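Local coordinates for hypothetical protein (Streptococcus pneumoniae, PDB 2HIY) that is of unknown function but belongs to the DUF1697 family of conserved bacterial proteins and is built around two four-stranded antiparallel sheets, at residues 113-116 with 117-120; 171-174 with 175-179; 61-64 with 65-69. One frame throughout, in Å; residues are numbered along the deposited sequence.

Contact 1 (113-116 with 117-120); sequences DVDQ and VIAT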
ATOM      1  N   ASP D 113      -7.210  25.995 -21.215  1.00 15.21           N
ATOM      2  CA  ASP D 113      -8.354  26.331 -22.050  1.00 14.61           C
ATOM      3  C   ASP D 113      -9.626  25.956 -21.266  1.00 14.73           C
ATOM      4  O   ASP D 113     -10.118  24.842 -21.351  1.00 15.24           O
ATOM      5  CB  ASP D 113      -8.266  25.574 -23.390  1.00 14.71           C
ATOM      6  CG  ASP D 113      -9.427  25.890 -24.338  1.00 16.28           C
ATOM      7  OD1 ASP D 113     -10.356  26.636 -23.946  1.00 18.39           O
ATOM      8  OD2 ASP D 113      -9.457  25.337 -25.464  1.00 16.80           O
ATOM      9  N   VAL D 114     -10.153  26.913 -20.514  1.00 14.39           N
ATOM     10  CA  VAL D 114     -11.308  26.647 -19.670  1.00 14.36           C
ATOM     11  C   VAL D 114     -12.527  26.182 -20.458  1.00 14.31           C
ATOM     12  O   VAL D 114     -13.272  25.327 -20.014  1.00 13.67           O
ATOM     13  CB  VAL D 114     -11.630  27.858 -18.776  1.00 15.36           C
ATOM     14  CG1 VAL D 114     -12.955  27.695 -18.033  1.00 17.02           C
ATOM     15  CG2 VAL D 114     -10.467  28.096 -17.794  1.00 17.27           C
ATOM     16  N   ASP D 115     -12.721  26.745 -21.652  1.00 14.60           N
ATOM     17  CA  ASP D 115     -13.845  26.320 -22.441  1.00 13.21           C
ATOM     18  C   ASP D 115     -13.781  24.835 -22.832  1.00 13.35           C
ATOM     19  O   ASP D 115     -14.808  24.166 -22.896  1.00 12.54           O
ATOM     20  CB  ASP D 115     -14.019  27.203 -23.676  1.00 14.32           C
ATOM     21  CG  ASP D 115     -14.657  28.559 -23.351  1.00 19.17           C
ATOM     22  OD1 ASP D 115     -15.076  28.815 -22.194  1.00 22.94           O
ATOM     23  OD2 ASP D 115     -14.789  29.340 -24.308  1.00 23.19           O
ATOM     24  N   GLN D 116     -12.566  24.339 -23.108  1.00 12.95           N
ATOM     25  CA  GLN D 116     -12.430  22.911 -23.360  1.00 12.92           C
ATOM     26  C   GLN D 116     -12.732  22.076 -22.120  1.00 12.44           C
ATOM     27  O   GLN D 116     -13.384  21.030 -22.212  1.00 12.84           O
ATOM     28  CB  GLN D 116     -11.045  22.585 -23.909  1.00 15.17           C
ATOM     29  CG  GLN D 116     -10.849  21.085 -24.205  1.00 16.40           C
ATOM     30  CD  GLN D 116     -11.826  20.514 -25.236  1.00 18.09           C
ATOM     31  OE1 GLN D 116     -12.888  19.904 -24.903  1.00 20.86           O
ATOM     32  NE2 GLN D 116     -11.468  20.683 -26.497  1.00 19.50           N
ATOM     33  N   VAL D 117     -12.271  22.551 -20.963  1.00 12.71           N
ATOM     34  CA  VAL D 117     -12.593  21.849 -19.713  1.00 12.42           C
ATOM     35  C   VAL D 117     -14.094  21.785 -19.470  1.00 11.80           C
ATOM     36  O   VAL D 117     -14.643  20.723 -19.177  1.00 12.20           O
ATOM     37  CB  VAL D 117     -11.909  22.536 -18.513  1.00 12.55           C
ATOM     38  CG1 VAL D 117     -12.359  21.917 -17.178  1.00 14.28           C
ATOM     39  CG2 VAL D 117     -10.390  22.444 -18.648  1.00 14.09           C
ATOM     40  N   ILE D 118     -14.776  22.909 -19.710  1.00 12.13           N
ATOM     41  CA  ILE D 118     -16.228  22.928 -19.526  1.00 13.14           C
ATOM     42  C   ILE D 118     -16.896  21.927 -20.475  1.00 12.92           C
ATOM     43  O   ILE D 118     -17.768  21.164 -20.093  1.00 13.29           O
ATOM     44  CB  ILE D 118     -16.754  24.356 -19.767  1.00 13.79           C
ATOM     45  CG1 ILE D 118     -16.285  25.289 -18.634  1.00 13.72           C
ATOM     46  CG2 ILE D 118     -18.263  24.363 -19.848  1.00 15.04           C
ATOM     47  CD1 ILE D 118     -16.584  26.793 -18.893  1.00 15.53           C
ATOM     48  N   ALA D 119     -16.453  21.923 -21.740  1.00 12.55           N
ATOM     49  CA  ALA D 119     -17.105  21.015 -22.696  1.00 12.85           C
ATOM     50  C   ALA D 119     -16.887  19.567 -22.305  1.00 13.32           C
ATOM     51  O   ALA D 119     -17.804  18.750 -22.335  1.00 14.35           O
ATOM     52  CB  ALA D 119     -16.577  21.268 -24.134  1.00 13.65           C
ATOM     53  N   THR D 120     -15.675  19.244 -21.885  1.00 12.48           N
ATOM     54  CA  THR D 120     -15.377  17.873 -21.456  1.00 13.02           C
ATOM     55  C   THR D 120     -16.196  17.496 -20.221  1.00 13.27           C
ATOM     56  O   THR D 120     -16.826  16.441 -20.205  1.00 13.78           O
ATOM     57  CB  THR D 120     -13.891  17.750 -21.183  1.00 13.80           C
ATOM     58  OG1 THR D 120     -13.190  17.958 -22.418  1.00 15.89           O
ATOM     59  CG2 THR D 120     -13.543  16.343 -20.641  1.00 15.46           C
TER

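Contact 2 (171-174 with 175-179); sequences AKTF and DKIGQ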
ATOM      1  N   ALA D 171     -12.811  20.995   0.104  1.00 12.93           N
ATOM      2  CA  ALA D 171     -13.439  22.205   0.564  1.00 13.89           C
ATOM      3  C   ALA D 171     -12.786  22.806   1.789  1.00 14.40           C
ATOM      4  O   ALA D 171     -12.774  24.018   1.946  1.00 14.65           O
ATOM      5  CB  ALA D 171     -14.919  21.959   0.836  1.00 15.49           C
ATOM      6  N   LYS D 172     -12.281  21.963   2.681  1.00 14.97           N
ATOM      7  CA  LYS D 172     -11.619  22.479   3.873  1.00 16.51           C
ATOM      8  C   LYS D 172     -10.342  23.240   3.498  1.00 15.87           C
ATOM      9  O   LYS D 172     -10.068  24.319   4.056  1.00 16.44           O
ATOM     10  CB  LYS D 172     -11.349  21.343   4.862  1.00 18.02           C
ATOM     11  CG  LYS D 172     -12.611  20.901   5.586  1.00 22.89           C
ATOM     12  CD  LYS D 172     -12.329  19.969   6.755  1.00 27.97           C
ATOM     13  CE  LYS D 172     -13.540  19.869   7.688  1.00 28.56           C
ATOM     14  NZ  LYS D 172     -14.748  19.338   7.009  1.00 29.90           N
ATOM     15  N   THR D 173      -9.587  22.716   2.533  1.00 15.08           N
ATOM     16  CA  THR D 173      -8.382  23.404   2.074  1.00 15.58           C
ATOM     17  C   THR D 173      -8.703  24.651   1.243  1.00 15.58           C
ATOM     18  O   THR D 173      -8.006  25.666   1.331  1.00 15.67           O
ATOM     19  CB  THR D 173      -7.469  22.429   1.328  1.00 16.68           C
ATOM     20  OG1 THR D 173      -7.222  21.295   2.176  1.00 19.02           O
ATOM     21  CG2 THR D 173      -6.150  23.081   0.929  1.00 17.37           C
ATOM     22  N   PHE D 174      -9.785  24.588   0.454  1.00 14.69           N
ATOM     23  CA  PHE D 174     -10.288  25.778  -0.238  1.00 14.06           C
ATOM     24  C   PHE D 174     -10.503  26.895   0.803  1.00 14.47           C
ATOM     25  O   PHE D 174     -10.043  28.021   0.608  1.00 15.13           O
ATOM     26  CB  PHE D 174     -11.592  25.389  -0.952  1.00 14.87           C
ATOM     27  CG  PHE D 174     -12.310  26.514  -1.633  1.00 12.98           C
ATOM     28  CD1 PHE D 174     -12.125  26.756  -2.991  1.00 15.08           C
ATOM     29  CD2 PHE D 174     -13.242  27.274  -0.928  1.00 14.07           C
ATOM     30  CE1 PHE D 174     -12.848  27.754  -3.626  1.00 14.73           C
ATOM     31  CE2 PHE D 174     -13.950  28.268  -1.566  1.00 13.88           C
ATOM     32  CZ  PHE D 174     -13.753  28.508  -2.905  1.00 15.69           C
ATOM     33  N   ASP D 175     -11.193  26.591   1.901  0.50 14.27           N
ATOM     34  CA  ASP D 175     -11.389  27.591   2.955  0.50 14.04           C
ATOM     35  C   ASP D 175     -10.056  28.112   3.474  0.50 14.45           C
ATOM     36  O   ASP D 175      -9.852  29.333   3.585  0.50 15.30           O
ATOM     37  CB  ASP D 175     -12.227  27.026   4.105  0.50 13.98           C
ATOM     38  CG  ASP D 175     -13.680  26.853   3.732  0.50 14.32           C
ATOM     39  OD1 ASP D 175     -14.125  27.499   2.766  0.50 16.87           O
ATOM     40  OD2 ASP D 175     -14.372  26.079   4.418  0.50 17.44           O
ATOM     41  N   LYS D 176      -9.153  27.189   3.784  1.00 14.44           N
ATOM     42  CA  LYS D 176      -7.835  27.576   4.341  1.00 15.72           C
ATOM     43  C   LYS D 176      -7.079  28.498   3.377  1.00 16.51           C
ATOM     44  O   LYS D 176      -6.434  29.456   3.820  1.00 16.52           O
ATOM     45  CB  LYS D 176      -7.006  26.340   4.678  1.00 16.66           C
ATOM     46  CG  LYS D 176      -5.617  26.684   5.256  1.00 20.49           C
ATOM     47  CD  LYS D 176      -5.751  27.417   6.578  1.00 23.26           C
ATOM     48  CE  LYS D 176      -4.381  27.737   7.171  1.00 26.88           C
ATOM     49  NZ  LYS D 176      -4.483  28.565   8.403  1.00 29.27           N
ATOM     50  N   ILE D 177      -7.123  28.214   2.077  1.00 15.67           N
ATOM     51  CA  ILE D 177      -6.549  29.101   1.066  1.00 15.76           C
ATOM     52  C   ILE D 177      -7.105  30.517   1.212  1.00 15.58           C
ATOM     53  O   ILE D 177      -6.353  31.475   1.221  1.00 15.59           O
ATOM     54  CB  ILE D 177      -6.727  28.523  -0.374  1.00 15.46           C
ATOM     55  CG1 ILE D 177      -5.803  27.320  -0.556  1.00 17.07           C
ATOM     56  CG2 ILE D 177      -6.470  29.589  -1.470  1.00 15.11           C
ATOM     57  CD1 ILE D 177      -6.235  26.335  -1.655  1.00 17.00           C
ATOM     58  N   GLY D 178      -8.409  30.657   1.366  1.00 15.93           N
ATOM     59  CA  GLY D 178      -8.980  31.976   1.534  1.00 15.89           C
ATOM     60  C   GLY D 178      -8.487  32.636   2.816  1.00 16.83           C
ATOM     61  O   GLY D 178      -8.201  33.823   2.826  1.00 18.14           O
ATOM     62  N   GLN D 179      -8.354  31.857   3.887  1.00 17.01           N
ATOM     63  CA  GLN D 179      -7.899  32.405   5.173  1.00 18.14           C
ATOM     64  C   GLN D 179      -6.444  32.857   5.056  1.00 17.49           C
ATOM     65  O   GLN D 179      -6.051  33.919   5.572  1.00 18.40           O
ATOM     66  CB  GLN D 179      -8.059  31.355   6.262  1.00 18.21           C
ATOM     67  CG  GLN D 179      -9.523  31.151   6.656  1.00 22.60           C
ATOM     68  CD  GLN D 179      -9.783  29.852   7.413  1.00 28.82           C
ATOM     69  OE1 GLN D 179      -8.854  29.194   7.902  1.00 32.86           O
ATOM     70  NE2 GLN D 179     -11.057  29.481   7.517  1.00 31.09           N
TER

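Contact 3 (61-64 with 65-69); sequences EKLE and TFFAV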
ATOM      1  N   GLU D  61       5.401  34.290 -15.910  1.00 15.05           N
ATOM      2  CA  GLU D  61       6.602  33.959 -16.678  1.00 17.08           C
ATOM      3  C   GLU D  61       7.759  33.592 -15.738  1.00 15.40           C
ATOM      4  O   GLU D  61       8.477  32.629 -15.966  1.00 15.50           O
ATOM      5  CB  GLU D  61       6.982  35.121 -17.600  1.00 16.92           C
ATOM      6  CG  GLU D  61       8.170  34.893 -18.525  1.00 21.95           C
ATOM      7  CD  GLU D  61       8.551  36.182 -19.256  1.00 24.09           C
ATOM      8  OE1 GLU D  61       7.686  37.087 -19.400  1.00 33.41           O
ATOM      9  OE2 GLU D  61       9.723  36.293 -19.676  1.00 33.06           O
ATOM     10  N   LYS D  62       7.912  34.359 -14.660  1.00 14.79           N
ATOM     11  CA  LYS D  62       8.998  34.093 -13.738  1.00 15.12           C
ATOM     12  C   LYS D  62       8.821  32.746 -13.064  1.00 14.73           C
ATOM     13  O   LYS D  62       9.787  32.008 -12.858  1.00 15.22           O
ATOM     14  CB  LYS D  62       9.083  35.171 -12.657  1.00 15.84           C
ATOM     15  CG  LYS D  62       9.780  36.430 -13.132  1.00 20.22           C
ATOM     16  CD  LYS D  62       9.735  37.518 -12.060  1.00 20.98           C
ATOM     17  CE  LYS D  62      10.554  37.119 -10.831  1.00 23.41           C
ATOM     18  NZ  LYS D  62      10.917  38.279  -9.965  1.00 25.25           N
ATOM     19  N   LEU D  63       7.578  32.427 -12.693  1.00 13.43           N
ATOM     20  CA  LEU D  63       7.324  31.142 -12.032  1.00 13.71           C
ATOM     21  C   LEU D  63       7.504  29.973 -12.980  1.00 13.83           C
ATOM     22  O   LEU D  63       8.043  28.946 -12.612  1.00 14.74           O
ATOM     23  CB  LEU D  63       5.950  31.115 -11.367  1.00 14.04           C
ATOM     24  CG  LEU D  63       5.858  31.964 -10.104  1.00 13.93           C
ATOM     25  CD1 LEU D  63       4.401  32.223  -9.750  1.00 15.21           C
ATOM     26  CD2 LEU D  63       6.576  31.300  -8.953  1.00 16.07           C
ATOM     27  N   GLU D  64       7.036  30.119 -14.219  1.00 14.19           N
ATOM     28  CA  GLU D  64       7.263  29.073 -15.219  1.00 15.73           C
ATOM     29  C   GLU D  64       8.750  28.812 -15.411  1.00 15.31           C
ATOM     30  O   GLU D  64       9.190  27.655 -15.429  1.00 15.76           O
ATOM     31  CB  GLU D  64       6.613  29.453 -16.546  1.00 16.59           C
ATOM     32  CG  GLU D  64       5.118  29.291 -16.510  1.00 19.78           C
ATOM     33  CD  GLU D  64       4.398  29.877 -17.711  1.00 26.36           C
ATOM     34  OE1 GLU D  64       5.009  30.667 -18.468  1.00 29.34           O
ATOM     35  OE2 GLU D  64       3.190  29.550 -17.865  1.00 30.14           O
ATOM     36  N   THR D  65       9.538  29.867 -15.545  1.00 16.27           N
ATOM     37  CA  THR D  65      10.979  29.710 -15.701  1.00 16.35           C
ATOM     38  C   THR D  65      11.596  29.099 -14.444  1.00 16.19           C
ATOM     39  O   THR D  65      12.457  28.216 -14.513  1.00 16.87           O
ATOM     40  CB  THR D  65      11.622  31.062 -16.035  1.00 17.50           C
ATOM     41  OG1 THR D  65      11.066  31.515 -17.281  1.00 19.88           O
ATOM     42  CG2 THR D  65      13.157  30.957 -16.137  1.00 18.40           C
ATOM     43  N   PHE D  66      11.135  29.550 -13.284  1.00 14.90           N
ATOM     44  CA  PHE D  66      11.641  29.009 -12.019  1.00 14.77           C
ATOM     45  C   PHE D  66      11.406  27.503 -11.882  1.00 14.47           C
ATOM     46  O   PHE D  66      12.324  26.733 -11.572  1.00 15.39           O
ATOM     47  CB  PHE D  66      11.013  29.752 -10.833  1.00 14.97           C
ATOM     48  CG  PHE D  66      11.333  29.135  -9.522  1.00 14.63           C
ATOM     49  CD1 PHE D  66      12.563  29.381  -8.930  1.00 15.79           C
ATOM     50  CD2 PHE D  66      10.434  28.300  -8.892  1.00 14.86           C
ATOM     51  CE1 PHE D  66      12.892  28.776  -7.708  1.00 16.72           C
ATOM     52  CE2 PHE D  66      10.760  27.718  -7.671  1.00 15.23           C
ATOM     53  CZ  PHE D  66      11.991  27.960  -7.085  1.00 16.56           C
ATOM     54  N   PHE D  67      10.170  27.059 -12.115  1.00 14.18           N
ATOM     55  CA  PHE D  67       9.888  25.637 -11.983  1.00 14.30           C
ATOM     56  C   PHE D  67      10.632  24.808 -13.022  1.00 14.18           C
ATOM     57  O   PHE D  67      11.097  23.709 -12.710  1.00 14.49           O
ATOM     58  CB  PHE D  67       8.392  25.363 -12.071  1.00 13.51           C
ATOM     59  CG  PHE D  67       7.609  25.888 -10.883  1.00 13.85           C
ATOM     60  CD1 PHE D  67       8.003  25.598  -9.584  1.00 13.86           C
ATOM     61  CD2 PHE D  67       6.463  26.645 -11.086  1.00 13.76           C
ATOM     62  CE1 PHE D  67       7.257  26.067  -8.488  1.00 15.63           C
ATOM     63  CE2 PHE D  67       5.726  27.108  -9.997  1.00 14.88           C
ATOM     64  CZ  PHE D  67       6.122  26.826  -8.716  1.00 16.04           C
ATOM     65  N   ALA D  68      10.710  25.317 -14.255  1.00 15.23           N
ATOM     66  CA  ALA D  68      11.390  24.542 -15.318  1.00 15.85           C
ATOM     67  C   ALA D  68      12.825  24.211 -14.916  1.00 16.92           C
ATOM     68  O   ALA D  68      13.329  23.157 -15.289  1.00 18.14           O
ATOM     69  CB  ALA D  68      11.336  25.262 -16.653  1.00 16.84           C
ATOM     70  N   VAL D  69      13.466  25.096 -14.162  1.00 16.98           N
ATOM     71  CA  VAL D  69      14.860  24.892 -13.767  1.00 18.01           C
ATOM     72  C   VAL D  69      14.940  24.093 -12.475  1.00 17.58           C
ATOM     73  O   VAL D  69      15.745  23.162 -12.365  1.00 19.80           O
ATOM     74  CB  VAL D  69      15.594  26.228 -13.570  1.00 18.27           C
ATOM     75  CG1 VAL D  69      17.012  25.990 -13.001  1.00 20.76           C
ATOM     76  CG2 VAL D  69      15.658  26.978 -14.877  1.00 19.37           C
TER
HETATM   77  O   HOH W   1      11.429  34.231 -17.506  1.00 45.74           O

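Contact 1 (113-116 with 117-120)
Gln116 O and the backbone N of Thr120 are joined by a 2.9 Å hydrogen bond, and the hydroxyl of the same threonine lies close to the glutamine at two points. Thr120 OG1 is 3.1 Å from Gln116 O and 3.2 Å from Gln116 OE1, and since its single proton can go to either oxygen the choice remains open. Two torsions bring the amide within range: Gln116 CG stands anti to the backbone N (chi1 -180°), and the bend at chi2 (60°) swings the amide onward along the helix, where OE1 also passes 4.0 Å from Ala119 CB. Three further i to i+4 bonds, from Val117 N to Asp113 O, from Ile118 N to Val114 O and from Ala119 N to Asp115 O, complete the first turns of helix 114-122. Asp113 is the N-cap of this helix: its OD1 takes a weak bond of 3.3 Å from Gln116 N. The carboxylate thus meets an amide of the first turn, where its negative charge would probably suit the positive end of the helix dipole. On another side of the helix, Val114 CG1 lies 3.8 Å from Ile118 CD1, the two side chains crossing at a slant, while Asp115 runs alongside Ile118 and points the same way. Val117 and Thr120 turn to the protein body, both resting on Phe162, with Leu112 also under Val117 and Val160 under Thr120.

Contact 2 (171-174 with 175-179)
Ala171 O accepts a hydrogen bond from the backbone N of Asp175 at 3.0 Å, the first in a run of i to i+4 bonds through this opening part of helix 171-182. Asp175 itself was modelled in two conformers, which leaves the position of its carboxylate uncertain. Lys172 O accepts a bond from Lys176 N, while the lysine side chain runs outward and its NZ forms a salt bridge with Asp115 of the second subunit. Thr173 O is gripped by Ile177 N at 2.8 Å. Ile177 CG1 lies 3.3 Å from that oxygen, and its CD1 comes within 4.2 Å of Thr173 CG2. Phe174 O accepts a bond from Gly178 N at a longer 3.2 Å. In one of the two conformers of Asp175, and so only tentatively, OD1 lies in the plane of the Phe174 ring at its edge, 3.8 Å from CD2, with the carboxylate and ring planes 63° apart. The buried flank of the helix carries Phe174 into an aromatic cluster with Trp96, Phe105 of strand 102-108 and Phe85 of helix 82-89, the tryptophan meeting it edge-to-face; Leu89 of the same helix 82-89 also touches the ring. Ile177 bridges the two sheets, touching Phe107 on strand 102-108 and Ala8 and Leu10 on strand 5-10.

Contact 3 (61-64 with 65-69)
Glu61 O to Thr65 N, Lys62 O to Phe66 N, Leu63 O to Phe67 N and Glu64 O to Ala68 N are four successive i to i+4 hydrogen bonds, the regular alpha-helical pattern within helix 56-70. The bond to Phe66 N is the shortest at 2.8 Å, and that to Phe67 N is the straightest, with an N-H...O angle of 172°. The Phe67 ring also comes close to Leu63 O, obliquely: CG stands beside the backbone N (chi1 -69°), anti to the carbonyl carbon, which lays the ring back along the preceding turn and brings CD2 to 3.2 Å from that oxygen. Farther out, Phe67 CE2 reaches Leu63 CB at 4.2 Å, giving the pair an apolar contact on the inner face. Phe66 takes the other course. With CG anti to the backbone N, its ring leads away from residues 61-64, while the edge of the ring, near its plane, faces Phe67 CE1. On the outer side, a water lies 2.7 Å from Thr65 OG1 and donates a weak, 3.4 Å bond to Glu61 OE2, linking side chains one turn apart. The polar end of Lys62 is directed elsewhere, its NZ bonding to Leu34 O at the end of helix 24-34. That helix packs closely on this one: Leu63 meets Leu31, and Phe66 rests on Leu27, Glu30 and Leu31 while stacking with His70. Leu63 and Phe67 both press on Leu9, so that helix 56-70 lies against the sheet that contains strand 5-10.

The three contacts are turns of three separate helices, met along the chain in the order 3, 1, 2. Their centres are widely and almost evenly spaced, about 24 Å between contacts 1 and 2, 25 Å between contacts 1 and 3 and 26 Å between contacts 2 and 3, and within one chain none touches another, the nearest atoms being about 11 to 14 Å apart. Strand 5-10 connects two of them, since contact 3 packs on Leu9 and contact 2 on Ala8 and Leu10. Contacts 1 and 2 are related through the assembly, because Asp115 of the second subunit pairs with Lys172. A magnesium ion lies about 9 Å from the side chain of that lysine.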